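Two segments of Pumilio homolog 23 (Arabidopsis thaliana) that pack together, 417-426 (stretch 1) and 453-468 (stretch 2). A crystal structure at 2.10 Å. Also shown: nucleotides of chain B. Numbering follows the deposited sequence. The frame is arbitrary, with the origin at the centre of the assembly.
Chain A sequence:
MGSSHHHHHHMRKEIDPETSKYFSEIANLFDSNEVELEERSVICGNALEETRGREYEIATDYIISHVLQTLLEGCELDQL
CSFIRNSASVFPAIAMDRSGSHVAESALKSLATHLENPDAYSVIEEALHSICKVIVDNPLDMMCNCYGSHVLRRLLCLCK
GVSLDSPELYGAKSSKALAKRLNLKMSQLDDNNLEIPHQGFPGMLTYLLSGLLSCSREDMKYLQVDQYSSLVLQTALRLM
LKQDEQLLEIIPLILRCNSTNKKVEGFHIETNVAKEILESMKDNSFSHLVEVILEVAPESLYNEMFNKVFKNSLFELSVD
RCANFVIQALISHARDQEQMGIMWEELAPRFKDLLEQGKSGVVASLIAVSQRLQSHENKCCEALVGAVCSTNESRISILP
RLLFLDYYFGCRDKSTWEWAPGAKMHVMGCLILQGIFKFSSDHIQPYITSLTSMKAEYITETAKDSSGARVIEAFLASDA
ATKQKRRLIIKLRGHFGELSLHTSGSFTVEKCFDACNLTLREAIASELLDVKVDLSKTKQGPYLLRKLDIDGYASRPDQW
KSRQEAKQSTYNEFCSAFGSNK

Stretch 1 417-426: WEWAPGAKMH
Stretch 2, residues 453-468: SMKAEYITETAKDSSG

Stretch 1 has no regular helix or strand. It runs along a helix of stretch 2, residues 456-463, and the loop that follows. The two run in the same direction: Trp419 CA lies 8.4 Å from Tyr458 CA, Gly422 CA 8.0 Å from Glu461 CA, and Met425 CA 6.3 Å from Ser467 CA. Together they bury 569 Å².

Trp417 (phi/psi -60/138, chi1 t) makes no contact. Glu418 (-134/-29; chi1 m, chi2 t) points toward stretch 2 at the margin, its OE1 3.9 Å from Tyr458 OH.

Trp419 is extended (-169/165) and points toward the helix, with chi1 t and chi2 -111°. Its six-membered ring forms an offset stack with the Tyr458 ring, centroids 4.0 Å apart and planes at 5°. Tyr458 has chi1 m and chi2 -8°. Its CB also lies over the six-membered ring of Trp419, 4.0 Å from the centroid. Trp419 CH2 reaches Met454 CE at 3.9 Å. At the ring edge, Trp419 CZ2 lies 3.9 Å from Glu461 CB, and Trp419 CH2 3.7 Å from Thr462 OG1. Thr462 (chi1 m) gives its hydroxyl proton back to the helix, OG1 to Tyr458 O at 2.8 Å. The broad, flat indole thus meets Tyr458 over one face and Glu461 and Thr462 at its edge.

Ala420 to Ala423 form a type II turn, with Ala423 N to Ala420 O at 3.0 Å. Pro421 (-57/129) and Gly422 (79/-11) occupy its corners; the positive phi favours glycine. One water accepts from Trp419 NE1 (3.0 Å) and Gly422 N (3.1 Å) and donates to Glu461 OE1 (2.5 Å). Glu461 has chi1 m and chi2 m.

Lys424 (-68/133; chi t, p, t, p) starts sideways, but its long chain lets NZ reach three acceptors. NZ donates to Ser467 OG at 2.9 Å and Met425 O at 2.9 Å. A salt bridge, with a weak hydrogen bond, joins Lys424 NZ to Asp465 OD1 at 3.3 Å.

Met425 (-75/162; chi m, t, t) points toward stretch 2. Its N donates to Asp465 OD2 at 2.8 Å, nearly straight at 167°. Asp465 (-99/134, chi1 t) is buried, and its two carboxylate oxygens suit it to a double role. While OD2 binds Met425, OD1 meets the lysine and accepts from Ser467 N at 2.7 Å and Gly468 N at 2.8 Å, a capping bond in the turn that leads into the next helix. Met425 CE lies 3.5 Å from Thr462 OG1, and Met425 SD 3.8 Å from Gly468 CA. A CB on Gly468 would clash with that sulfur.

His426 (-82/126, chi1 t) points away and caps a following helix. Beside the lysine, Ser467 OG (chi1 m) donates to A3 N3 at 2.8 Å, and Ser466 OG (chi1 p) to A3 O4' at 3.1 Å.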

# COMPACT_ATOMS: atom_id res chain seq x y z
N TRP A 417 23.19 7.89 24.78
CA TRP A 417 22.85 8.03 23.36
C TRP A 417 22.31 9.42 23.08
O TRP A 417 21.53 9.97 23.86
CB TRP A 417 21.82 6.97 22.96
CG TRP A 417 21.55 6.96 21.50
CD1 TRP A 417 22.15 6.17 20.56
CD2 TRP A 417 20.63 7.80 20.79
NE1 TRP A 417 21.65 6.46 19.31
CE2 TRP A 417 20.72 7.45 19.42
CE3 TRP A 417 19.73 8.81 21.17
CZ2 TRP A 417 19.95 8.08 18.43
CZ3 TRP A 417 18.97 9.43 20.18
CH2 TRP A 417 19.08 9.07 18.83
N GLU A 418 22.74 10.01 21.96
CA GLU A 418 22.24 11.33 21.61
C GLU A 418 21.83 11.44 20.16
O GLU A 418 20.96 12.25 19.82
CB GLU A 418 23.30 12.39 21.90
CG GLU A 418 23.51 12.69 23.36
CD GLU A 418 24.43 13.86 23.57
OE1 GLU A 418 24.49 14.73 22.67
OE2 GLU A 418 25.11 13.90 24.62
N TRP A 419 22.46 10.65 19.29
CA TRP A 419 22.34 10.84 17.84
C TRP A 419 22.94 9.62 17.16
O TRP A 419 23.66 8.84 17.79
CB TRP A 419 23.05 12.13 17.40
CG TRP A 419 22.67 12.65 16.03
CD1 TRP A 419 23.46 12.66 14.91
CD2 TRP A 419 21.42 13.24 15.65
NE1 TRP A 419 22.76 13.21 13.85
CE2 TRP A 419 21.51 13.57 14.28
CE3 TRP A 419 20.22 13.51 16.33
CZ2 TRP A 419 20.46 14.16 13.58
CZ3 TRP A 419 19.18 14.10 15.63
CH2 TRP A 419 19.31 14.41 14.27
N ALA A 420 22.64 9.46 15.87
CA ALA A 420 23.25 8.42 15.02
C ALA A 420 23.85 9.10 13.80
O ALA A 420 23.24 9.12 12.72
CB ALA A 420 22.24 7.35 14.63
N PRO A 421 25.06 9.65 13.92
CA PRO A 421 25.60 10.50 12.84
C PRO A 421 25.66 9.77 11.51
O PRO A 421 26.18 8.66 11.41
CB PRO A 421 26.99 10.88 13.36
CG PRO A 421 26.94 10.67 14.83
CD PRO A 421 26.01 9.51 15.04
N GLY A 422 25.11 10.41 10.48
CA GLY A 422 25.11 9.86 9.14
C GLY A 422 24.07 8.80 8.86
O GLY A 422 23.87 8.44 7.70
N ALA A 423 23.39 8.28 9.88
CA ALA A 423 22.50 7.14 9.69
C ALA A 423 21.21 7.55 9.01
O ALA A 423 20.74 8.69 9.14
CB ALA A 423 22.19 6.46 11.02
N LYS A 424 20.62 6.61 8.27
CA LYS A 424 19.30 6.82 7.72
C LYS A 424 18.28 6.84 8.86
O LYS A 424 18.32 5.98 9.74
CB LYS A 424 18.97 5.72 6.71
CG LYS A 424 17.57 5.82 6.09
CD LYS A 424 17.42 7.09 5.25
CE LYS A 424 15.97 7.29 4.82
NZ LYS A 424 15.05 7.35 6.00
N MET A 425 17.39 7.82 8.86
CA MET A 425 16.41 7.91 9.93
C MET A 425 15.32 6.84 9.79
O MET A 425 15.11 6.27 8.72
CB MET A 425 15.81 9.30 9.98
CG MET A 425 16.80 10.30 10.56
SD MET A 425 16.29 12.02 10.46
CE MET A 425 17.63 12.77 11.39
N HIS A 426 14.62 6.61 10.89
CA HIS A 426 13.70 5.48 11.03
C HIS A 426 12.36 5.80 10.39
O HIS A 426 11.72 6.81 10.73
CB HIS A 426 13.52 5.17 12.51
CG HIS A 426 12.86 3.86 12.79
ND1 HIS A 426 11.52 3.76 13.11
CD2 HIS A 426 13.35 2.60 12.82
CE1 HIS A 426 11.21 2.49 13.31
NE2 HIS A 426 12.31 1.76 13.14
N SER A 453 14.21 23.00 19.64
CA SER A 453 15.43 23.13 20.44
C SER A 453 16.64 22.47 19.81
O SER A 453 17.76 22.78 20.21
CB SER A 453 15.25 22.50 21.83
OG SER A 453 14.34 23.25 22.60
N MET A 454 16.44 21.53 18.88
CA MET A 454 17.57 20.80 18.32
C MET A 454 18.56 21.77 17.70
O MET A 454 18.17 22.78 17.11
CB MET A 454 17.09 19.78 17.27
CG MET A 454 16.40 18.55 17.86
SD MET A 454 15.61 17.54 16.57
CE MET A 454 16.96 17.27 15.44
N LYS A 455 19.85 21.48 17.86
CA LYS A 455 20.85 22.40 17.37
C LYS A 455 20.90 22.36 15.85
O LYS A 455 20.43 21.41 15.21
CB LYS A 455 22.22 22.09 17.97
CG LYS A 455 22.74 20.70 17.65
CD LYS A 455 24.06 20.44 18.38
CE LYS A 455 24.55 19.02 18.14
NZ LYS A 455 25.85 18.75 18.83
N ALA A 456 21.47 23.42 15.27
CA ALA A 456 21.43 23.62 13.83
C ALA A 456 21.91 22.40 13.06
O ALA A 456 21.28 21.98 12.08
CB ALA A 456 22.26 24.86 13.44
N GLU A 457 23.00 21.77 13.52
CA GLU A 457 23.54 20.67 12.73
C GLU A 457 22.60 19.46 12.74
O GLU A 457 22.48 18.77 11.72
CB GLU A 457 24.93 20.29 13.21
CG GLU A 457 25.02 19.82 14.63
CD GLU A 457 26.45 19.50 15.02
OE1 GLU A 457 26.96 18.44 14.58
OE2 GLU A 457 27.05 20.32 15.75
N TYR A 458 21.94 19.18 13.87
CA TYR A 458 20.97 18.09 13.89
C TYR A 458 19.75 18.40 13.03
O TYR A 458 19.24 17.52 12.32
CB TYR A 458 20.53 17.79 15.32
CG TYR A 458 21.56 17.11 16.22
CD1 TYR A 458 22.77 16.64 15.73
CD2 TYR A 458 21.29 16.93 17.58
CE1 TYR A 458 23.70 16.02 16.56
CE2 TYR A 458 22.20 16.31 18.42
CZ TYR A 458 23.40 15.86 17.91
OH TYR A 458 24.30 15.25 18.76
N ILE A 459 19.25 19.64 13.07
CA ILE A 459 18.10 20.02 12.26
C ILE A 459 18.44 19.96 10.77
O ILE A 459 17.62 19.51 9.96
CB ILE A 459 17.59 21.42 12.66
CG1 ILE A 459 16.92 21.37 14.03
CG2 ILE A 459 16.59 21.95 11.65
CD1 ILE A 459 16.31 22.72 14.51
N THR A 460 19.64 20.40 10.38
CA THR A 460 20.00 20.30 8.96
C THR A 460 20.17 18.84 8.55
O THR A 460 19.75 18.45 7.46
CB THR A 460 21.26 21.10 8.65
OG1 THR A 460 22.37 20.52 9.34
CG2 THR A 460 21.11 22.53 9.09
N GLU A 461 20.78 18.02 9.41
CA GLU A 461 20.85 16.59 9.13
C GLU A 461 19.46 15.98 8.95
O GLU A 461 19.26 15.12 8.09
CB GLU A 461 21.60 15.86 10.24
CG GLU A 461 23.08 16.15 10.27
CD GLU A 461 23.80 15.54 9.09
OE1 GLU A 461 24.17 14.35 9.18
OE2 GLU A 461 23.98 16.25 8.07
N THR A 462 18.50 16.42 9.77
CA THR A 462 17.13 15.92 9.64
C THR A 462 16.54 16.32 8.30
O THR A 462 15.91 15.51 7.61
CB THR A 462 16.26 16.46 10.78
OG1 THR A 462 16.87 16.13 12.04
CG2 THR A 462 14.82 15.87 10.72
N ALA A 463 16.75 17.58 7.90
CA ALA A 463 16.20 18.06 6.63
C ALA A 463 16.79 17.32 5.44
O ALA A 463 16.11 17.14 4.42
CB ALA A 463 16.46 19.56 6.49
N LYS A 464 18.04 16.88 5.54
CA LYS A 464 18.69 16.16 4.46
C LYS A 464 18.29 14.69 4.40
O LYS A 464 18.76 13.98 3.51
CB LYS A 464 20.22 16.25 4.61
CG LYS A 464 20.76 17.68 4.53
CD LYS A 464 22.27 17.71 4.71
CE LYS A 464 22.73 19.14 4.93
NZ LYS A 464 24.21 19.25 5.15
N ASP A 465 17.46 14.23 5.32
CA ASP A 465 17.03 12.84 5.35
C ASP A 465 15.65 12.75 4.70
O ASP A 465 14.77 13.56 4.99
CB ASP A 465 16.97 12.32 6.79
CG ASP A 465 16.58 10.85 6.87
OD1 ASP A 465 15.37 10.54 6.76
OD2 ASP A 465 17.47 10.01 7.06
N SER A 466 15.47 11.76 3.82
CA SER A 466 14.22 11.66 3.07
C SER A 466 13.02 11.33 3.95
O SER A 466 11.88 11.60 3.54
CB SER A 466 14.36 10.63 1.94
OG SER A 466 14.66 9.35 2.46
N SER A 467 13.24 10.75 5.13
CA SER A 467 12.17 10.62 6.12
C SER A 467 12.12 11.81 7.08
O SER A 467 11.04 12.32 7.38
CB SER A 467 12.33 9.32 6.91
OG SER A 467 12.33 8.20 6.04
N GLY A 468 13.28 12.24 7.59
CA GLY A 468 13.31 13.38 8.50
C GLY A 468 12.74 14.65 7.89
O GLY A 468 12.10 15.44 8.57
P A B 3 10.15 7.93 -2.81
OP1 A B 3 10.70 6.89 -3.73
OP2 A B 3 8.69 8.16 -2.72
O5' A B 3 10.71 7.61 -1.36
C5' A B 3 12.11 7.44 -1.13
C4' A B 3 12.40 7.23 0.34
O4' A B 3 12.06 8.44 1.08
C3' A B 3 11.61 6.13 1.03
O3' A B 3 12.17 4.85 0.84
C2' A B 3 11.60 6.58 2.50
O2' A B 3 12.81 6.23 3.15
C1' A B 3 11.55 8.10 2.35
N9 A B 3 10.19 8.64 2.47
C8 A B 3 9.42 9.22 1.48
N7 A B 3 8.26 9.65 1.91
C5 A B 3 8.27 9.34 3.28
C6 A B 3 7.35 9.54 4.32
N6 A B 3 6.15 10.11 4.14
N1 A B 3 7.68 9.12 5.57
C2 A B 3 8.87 8.55 5.76
N3 A B 3 9.83 8.31 4.86
C4 A B 3 9.46 8.73 3.64
O HOH W 1 23.27 12.85 10.96